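Long-range contacts in endo-1,4-beta-xylanase I (Hypocrea jecorina, PDB 1XYN), which hydrolyses internal beta-1,4-xylosidic bonds of xylan, a plant cell wall hemicellulose, releasing xylo-oligosaccharides and xylose: residues Y77-N82 with I125-S130; L73-I78 with A119-Y124. All coordinates share one frame; numbering follows the deposited sequence.

Contact 1 of 2, residues Y77-N82 with I125-S130. With CA (calcium ion), chain B.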
loop_
_atom_site.group_PDB
_atom_site.type_symbol
_atom_site.label_atom_id
_atom_site.label_comp_id
_atom_site.label_asym_id
_atom_site.label_seq_id
_atom_site.Cartn_x
_atom_site.Cartn_y
_atom_site.Cartn_z
ATOM N N TYR A 77 8.230 13.894 2.765
ATOM C CA TYR A 77 9.396 13.377 3.468
ATOM C C TYR A 77 10.539 14.345 3.259
ATOM O O TYR A 77 10.651 14.977 2.212
ATOM C CB TYR A 77 9.884 12.038 2.888
ATOM C CG TYR A 77 8.973 10.835 3.009
ATOM C CD1 TYR A 77 7.753 10.797 2.341
ATOM C CD2 TYR A 77 9.375 9.699 3.721
ATOM C CE1 TYR A 77 6.958 9.672 2.367
ATOM C CE2 TYR A 77 8.583 8.558 3.757
ATOM C CZ TYR A 77 7.370 8.555 3.071
ATOM O OH TYR A 77 6.558 7.445 3.067
ATOM N N ILE A 78 11.400 14.428 4.263
ATOM C CA ILE A 78 12.596 15.246 4.212
ATOM C C ILE A 78 13.603 14.284 4.809
ATOM O O ILE A 78 13.816 14.255 6.026
ATOM C CB ILE A 78 12.489 16.532 5.057
ATOM C CG1 ILE A 78 11.422 17.459 4.462
ATOM C CG2 ILE A 78 13.842 17.252 5.077
ATOM C CD1 ILE A 78 11.025 18.610 5.355
ATOM N N MET A 79 14.109 13.407 3.944
ATOM C CA MET A 79 15.066 12.382 4.329
ATOM C C MET A 79 16.432 12.919 4.663
ATOM O O MET A 79 17.067 13.556 3.835
ATOM C CB MET A 79 15.184 11.338 3.222
ATOM C CG MET A 79 14.017 10.392 3.154
ATOM S SD MET A 79 14.080 9.356 1.695
ATOM C CE MET A 79 12.374 9.489 1.169
ATOM N N GLU A 80 16.866 12.662 5.890
ATOM C CA GLU A 80 18.169 13.096 6.358
ATOM C C GLU A 80 19.139 11.955 6.197
ATOM O O GLU A 80 20.361 12.138 6.170
ATOM C CB GLU A 80 18.091 13.524 7.826
ATOM C CG GLU A 80 17.135 14.688 8.059
ATOM C CD GLU A 80 17.590 15.951 7.355
ATOM O OE1 GLU A 80 18.705 16.418 7.650
ATOM O OE2 GLU A 80 16.835 16.484 6.514
ATOM N N ASP A 81 18.564 10.776 6.005
ATOM C CA ASP A 81 19.328 9.565 5.837
ATOM C C ASP A 81 18.460 8.506 5.193
ATOM O O ASP A 81 17.247 8.483 5.392
ATOM C CB ASP A 81 19.792 9.100 7.204
ATOM C CG ASP A 81 20.820 8.021 7.135
ATOM O OD1 ASP A 81 21.456 7.817 6.077
ATOM O OD2 ASP A 81 20.976 7.378 8.181
ATOM N N ASN A 82 19.089 7.644 4.404
ATOM C CA ASN A 82 18.392 6.567 3.711
ATOM C C ASN A 82 19.377 5.525 3.191
ATOM O O ASN A 82 20.521 5.852 2.836
ATOM C CB ASN A 82 17.524 7.102 2.557
ATOM C CG ASN A 82 18.343 7.608 1.365
ATOM O OD1 ASN A 82 18.332 6.995 0.292
ATOM N ND2 ASN A 82 19.029 8.742 1.539
ATOM N N ILE A 125 9.134 14.762 -1.834
ATOM C CA ILE A 125 10.283 14.264 -1.102
ATOM C C ILE A 125 11.539 15.094 -1.298
ATOM O O ILE A 125 11.842 15.522 -2.403
ATOM C CB ILE A 125 10.586 12.792 -1.508
ATOM C CG1 ILE A 125 9.328 11.927 -1.378
ATOM C CG2 ILE A 125 11.728 12.224 -0.668
ATOM C CD1 ILE A 125 9.474 10.528 -1.958
ATOM N N SER A 126 12.263 15.309 -0.206
ATOM C CA SER A 126 13.523 16.043 -0.227
ATOM C C SER A 126 14.554 15.065 0.327
ATOM O O SER A 126 14.526 14.756 1.508
ATOM C CB SER A 126 13.456 17.280 0.686
ATOM O OG SER A 126 12.637 18.320 0.163
ATOM N N VAL A 127 15.435 14.548 -0.523
ATOM C CA VAL A 127 16.459 13.608 -0.070
ATOM C C VAL A 127 17.830 14.269 0.075
ATOM O O VAL A 127 18.432 14.699 -0.910
ATOM C CB VAL A 127 16.580 12.395 -1.016
ATOM C CG1 VAL A 127 17.604 11.407 -0.475
ATOM C CG2 VAL A 127 15.227 11.724 -1.202
ATOM N N ARG A 128 18.320 14.339 1.311
ATOM C CA ARG A 128 19.613 14.945 1.606
ATOM C C ARG A 128 20.755 14.235 0.891
ATOM O O ARG A 128 20.894 13.014 0.984
ATOM C CB ARG A 128 19.853 14.945 3.110
ATOM C CG ARG A 128 21.089 15.686 3.524
ATOM C CD ARG A 128 21.229 15.692 5.025
ATOM N NE ARG A 128 22.348 16.529 5.455
ATOM C CZ ARG A 128 22.240 17.799 5.841
ATOM N NH1 ARG A 128 21.056 18.399 5.859
ATOM N NH2 ARG A 128 23.325 18.468 6.209
ATOM N N ASN A 129 21.591 15.005 0.197
ATOM C CA ASN A 129 22.715 14.437 -0.549
ATOM C C ASN A 129 23.852 13.981 0.353
ATOM O O ASN A 129 24.679 13.164 -0.045
ATOM C CB ASN A 129 23.219 15.419 -1.623
ATOM C CG ASN A 129 22.171 15.700 -2.710
ATOM O OD1 ASN A 129 21.280 14.891 -2.954
ATOM N ND2 ASN A 129 22.278 16.854 -3.355
ATOM N N SER A 130 23.895 14.515 1.567
ATOM C CA SER A 130 24.917 14.119 2.536
ATOM C C SER A 130 24.192 13.642 3.793
ATOM O O SER A 130 23.938 14.433 4.705
ATOM C CB SER A 130 25.835 15.295 2.867
ATOM O OG SER A 130 26.522 15.734 1.712
HETATM CA CA CA B . 23.298 6.218 7.676
HETATM O O HOH W 1 19.705 11.245 2.939
#
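Met79 and Ile125 touch on the face of a parallel strand pair that also carries Tyr77 and Val127. Met79 leaves the backbone with CG anti to its carbonyl carbon (chi1 -75°). Met79 CB lies 3.9 Å from Ser126 O. Further out, Met79 SD comes 3.9 Å from Val127 CG2. The chain then bends at chi3 (-135°), which turns Met79 CE back to Ile125, where CE and Ile125 CG2 are a tight 3.4 Å apart. CG2 of Ile125 also meets CB of Tyr77, whose side chain runs alongside in the same direction.

Backbone bonds hold the register. Ser126 N donates to Tyr77 O, and Arg128 N donates to Met79 O at 2.9 Å. The bond between them, Met79 N to Ser126 O, is weak.

Beyond Met79 the chain turns at a classic beta bulge, Glu80 and Asp81 both facing Leu63. Glu80 folds back at chi2, and Glu80 OE1 lies 3.6 Å from Arg128 NH1. This oxygen is well out of the guanidinium plane, so the salt bridge is one of charge alone. The stronger partner of Glu80 OE1 is Arg132, with which it also forms a salt bridge, and Tyr102 OH bonds both Glu80 OE2 and Arg128 NH1. Arg128 NE donates to Ser130 O at 2.7 Å, in the guanidinium plane. Asp81 OD2 binds the calcium ion at 2.6 Å, together with His83.

On the other face Ile78 packs against helix 139-148, and Ser126 OG bonds Trp146 and His142 of that helix. Strand 60-70 flanks segment 77-82, while strand 100-109 flanks segment 125-130.

Contact 2 of 2, residues L73-I78 with A119-Y124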
loop_
_atom_site.group_PDB
_atom_site.type_symbol
_atom_site.label_atom_id
_atom_site.label_comp_id
_atom_site.label_asym_id
_atom_site.label_seq_id
_atom_site.Cartn_x
_atom_site.Cartn_y
_atom_site.Cartn_z
ATOM N N LEU A 73 -4.368 16.457 -0.541
ATOM C CA LEU A 73 -3.805 15.404 0.303
ATOM C C LEU A 73 -2.364 15.167 -0.154
ATOM O O LEU A 73 -2.133 14.769 -1.297
ATOM C CB LEU A 73 -4.626 14.110 0.188
ATOM C CG LEU A 73 -4.119 12.883 0.965
ATOM C CD1 LEU A 73 -4.070 13.179 2.454
ATOM C CD2 LEU A 73 -5.002 11.684 0.691
ATOM N N VAL A 74 -1.407 15.402 0.747
ATOM C CA VAL A 74 0.015 15.262 0.434
ATOM C C VAL A 74 0.843 14.567 1.513
ATOM O O VAL A 74 0.809 14.946 2.679
ATOM C CB VAL A 74 0.675 16.663 0.212
ATOM C CG1 VAL A 74 2.156 16.512 -0.110
ATOM C CG2 VAL A 74 -0.044 17.441 -0.890
ATOM N N GLU A 75 1.629 13.580 1.109
ATOM C CA GLU A 75 2.510 12.891 2.042
ATOM C C GLU A 75 3.910 13.397 1.713
ATOM O O GLU A 75 4.367 13.277 0.583
ATOM C CB GLU A 75 2.435 11.384 1.824
ATOM C CG GLU A 75 3.420 10.566 2.641
ATOM C CD GLU A 75 3.260 9.075 2.407
ATOM O OE1 GLU A 75 3.188 8.662 1.234
ATOM O OE2 GLU A 75 3.188 8.315 3.397
ATOM N N TYR A 76 4.602 13.962 2.689
ATOM C CA TYR A 76 5.919 14.469 2.410
ATOM C C TYR A 76 7.009 13.881 3.286
ATOM O O TYR A 76 6.749 13.410 4.387
ATOM C CB TYR A 76 5.915 16.005 2.461
ATOM C CG TYR A 76 5.625 16.624 3.812
ATOM C CD1 TYR A 76 6.641 16.765 4.758
ATOM C CD2 TYR A 76 4.339 17.069 4.150
ATOM C CE1 TYR A 76 6.393 17.326 6.008
ATOM C CE2 TYR A 76 4.080 17.635 5.404
ATOM C CZ TYR A 76 5.118 17.756 6.325
ATOM O OH TYR A 76 4.908 18.299 7.573
ATOM N N TYR A 77 8.230 13.894 2.765
ATOM C CA TYR A 77 9.396 13.377 3.468
ATOM C C TYR A 77 10.539 14.345 3.259
ATOM O O TYR A 77 10.651 14.977 2.212
ATOM C CB TYR A 77 9.884 12.038 2.888
ATOM C CG TYR A 77 8.973 10.835 3.009
ATOM C CD1 TYR A 77 7.753 10.797 2.341
ATOM C CD2 TYR A 77 9.375 9.699 3.721
ATOM C CE1 TYR A 77 6.958 9.672 2.367
ATOM C CE2 TYR A 77 8.583 8.558 3.757
ATOM C CZ TYR A 77 7.370 8.555 3.071
ATOM O OH TYR A 77 6.558 7.445 3.067
ATOM N N ILE A 78 11.400 14.428 4.263
ATOM C CA ILE A 78 12.596 15.246 4.212
ATOM C C ILE A 78 13.603 14.284 4.809
ATOM O O ILE A 78 13.816 14.255 6.026
ATOM C CB ILE A 78 12.489 16.532 5.057
ATOM C CG1 ILE A 78 11.422 17.459 4.462
ATOM C CG2 ILE A 78 13.842 17.252 5.077
ATOM C CD1 ILE A 78 11.025 18.610 5.355
ATOM N N ALA A 119 -6.436 6.203 -0.570
ATOM C CA ALA A 119 -6.612 7.235 -1.580
ATOM C C ALA A 119 -5.425 7.345 -2.523
ATOM O O ALA A 119 -4.437 6.631 -2.388
ATOM C CB ALA A 119 -6.848 8.581 -0.898
ATOM N N THR A 120 -5.556 8.241 -3.495
ATOM C CA THR A 120 -4.509 8.506 -4.472
ATOM C C THR A 120 -4.050 9.916 -4.151
ATOM O O THR A 120 -4.869 10.823 -4.030
ATOM C CB THR A 120 -5.052 8.422 -5.907
ATOM O OG1 THR A 120 -5.432 7.069 -6.184
ATOM C CG2 THR A 120 -3.998 8.861 -6.919
ATOM N N PHE A 121 -2.744 10.100 -4.016
ATOM C CA PHE A 121 -2.205 11.400 -3.651
ATOM C C PHE A 121 -0.750 11.499 -4.082
ATOM O O PHE A 121 -0.133 10.500 -4.430
ATOM C CB PHE A 121 -2.292 11.542 -2.131
ATOM C CG PHE A 121 -1.722 10.359 -1.384
ATOM C CD1 PHE A 121 -2.521 9.259 -1.086
ATOM C CD2 PHE A 121 -0.374 10.322 -1.030
ATOM C CE1 PHE A 121 -1.989 8.144 -0.457
ATOM C CE2 PHE A 121 0.171 9.207 -0.396
ATOM C CZ PHE A 121 -0.636 8.117 -0.111
ATOM N N ASN A 122 -0.188 12.694 -4.010
ATOM C CA ASN A 122 1.200 12.897 -4.400
ATOM C C ASN A 122 2.136 12.905 -3.191
ATOM O O ASN A 122 1.698 13.031 -2.049
ATOM C CB ASN A 122 1.330 14.212 -5.176
ATOM C CG ASN A 122 0.513 14.213 -6.457
ATOM O OD1 ASN A 122 0.891 13.590 -7.446
ATOM N ND2 ASN A 122 -0.634 14.885 -6.432
ATOM N N GLN A 123 3.428 12.756 -3.452
ATOM C CA GLN A 123 4.440 12.769 -2.407
ATOM C C GLN A 123 5.469 13.827 -2.773
ATOM O O GLN A 123 5.885 13.911 -3.927
ATOM C CB GLN A 123 5.174 11.426 -2.329
ATOM C CG GLN A 123 4.340 10.211 -1.986
ATOM C CD GLN A 123 5.202 8.960 -1.853
ATOM O OE1 GLN A 123 5.635 8.390 -2.850
ATOM N NE2 GLN A 123 5.478 8.554 -0.619
ATOM N N TYR A 124 5.864 14.648 -1.804
ATOM C CA TYR A 124 6.891 15.659 -2.038
ATOM C C TYR A 124 8.065 15.202 -1.186
ATOM O O TYR A 124 8.005 15.229 0.039
ATOM C CB TYR A 124 6.428 17.045 -1.594
ATOM C CG TYR A 124 5.164 17.536 -2.261
ATOM C CD1 TYR A 124 4.696 16.964 -3.448
ATOM C CD2 TYR A 124 4.422 18.568 -1.694
ATOM C CE1 TYR A 124 3.521 17.409 -4.046
ATOM C CE2 TYR A 124 3.252 19.014 -2.281
ATOM C CZ TYR A 124 2.806 18.436 -3.451
ATOM O OH TYR A 124 1.639 18.896 -4.013
#
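The active-site cleft of the family 11 xylanase jelly roll is lined here by two parallel neighbouring strands. Glu75, the predicted nucleophile, sits beside Gln123, a substrate-binding residue by similarity. Their side chains run alongside each other in the same direction. Glu75 CG is anti to the backbone N (chi1 174°), and the extended chain brings Glu75 OE1 to Gln123 NE2 at 2.9 Å. This bond is weak and bent, with 128° at the hydrogen, and the carboxylate and amide planes are tilted against each other. OE2 of Glu75, the other oxygen, bonds Tyr66 OH, while Gln123 OE1 is taken by Asn107 ND2. Gln123 NE2 also lies 3.5 Å from Tyr77 CE1, oblique to the ring.

Phe121 flanks the carboxylate. Its ring presents an edge, with Phe121 CE2 3.5 Å from Glu75 OE1. The ring and carboxylate planes are 74° apart. CE2 also meets Glu75 CB. Nearer the backbone, Leu73 CG packs on Phe121 CB, and Leu73 CD2 reaches the ring obliquely. An alanine in place of Phe121 would probably open a gap between Leu73 and Glu75, leaving the carboxylate freer to shift.

The backbone register rests on three bonds: Glu75 N to Asn122 O, Tyr124 N to Glu75 O and Tyr77 N to Tyr124 O. The first is the straightest.

The opposite face of the strand pair carries Val74, Tyr76 and Tyr124. Tyr124 OH bonds His152 O, and Tyr76 OH bonds Gln159. Val74 CG1 lies over the Tyr124 ring in a CH-pi contact, 3.6 Å from the centroid. The other methyl of Val74, CG2, lies 3.8 Å from Tyr124 OH, at the hydroxyl end of the ring.

Overall arrangement
Contacts 1 and 2 are successive lengths of one parallel pairing, strand 74-79 with strand 119-128. Their centres are about 15 Å apart. Along both strands contact 2 comes first and contact 1 follows, and the two share Tyr77 and Ile78. About forty residues, many of them in strands, separate the paired segments. Strands 60-70 and 100-109 flank the pair in the same mixed sheet. Contact 2 holds the predicted nucleophile. Contact 1 extends to the bulge and the calcium site. Tyr77 lies at the junction and hydrogen-bonds Glu164, the predicted proton donor. The pairing thus runs from the catalytic cleft toward the corner beyond which strand 81-83 binds the calcium ion.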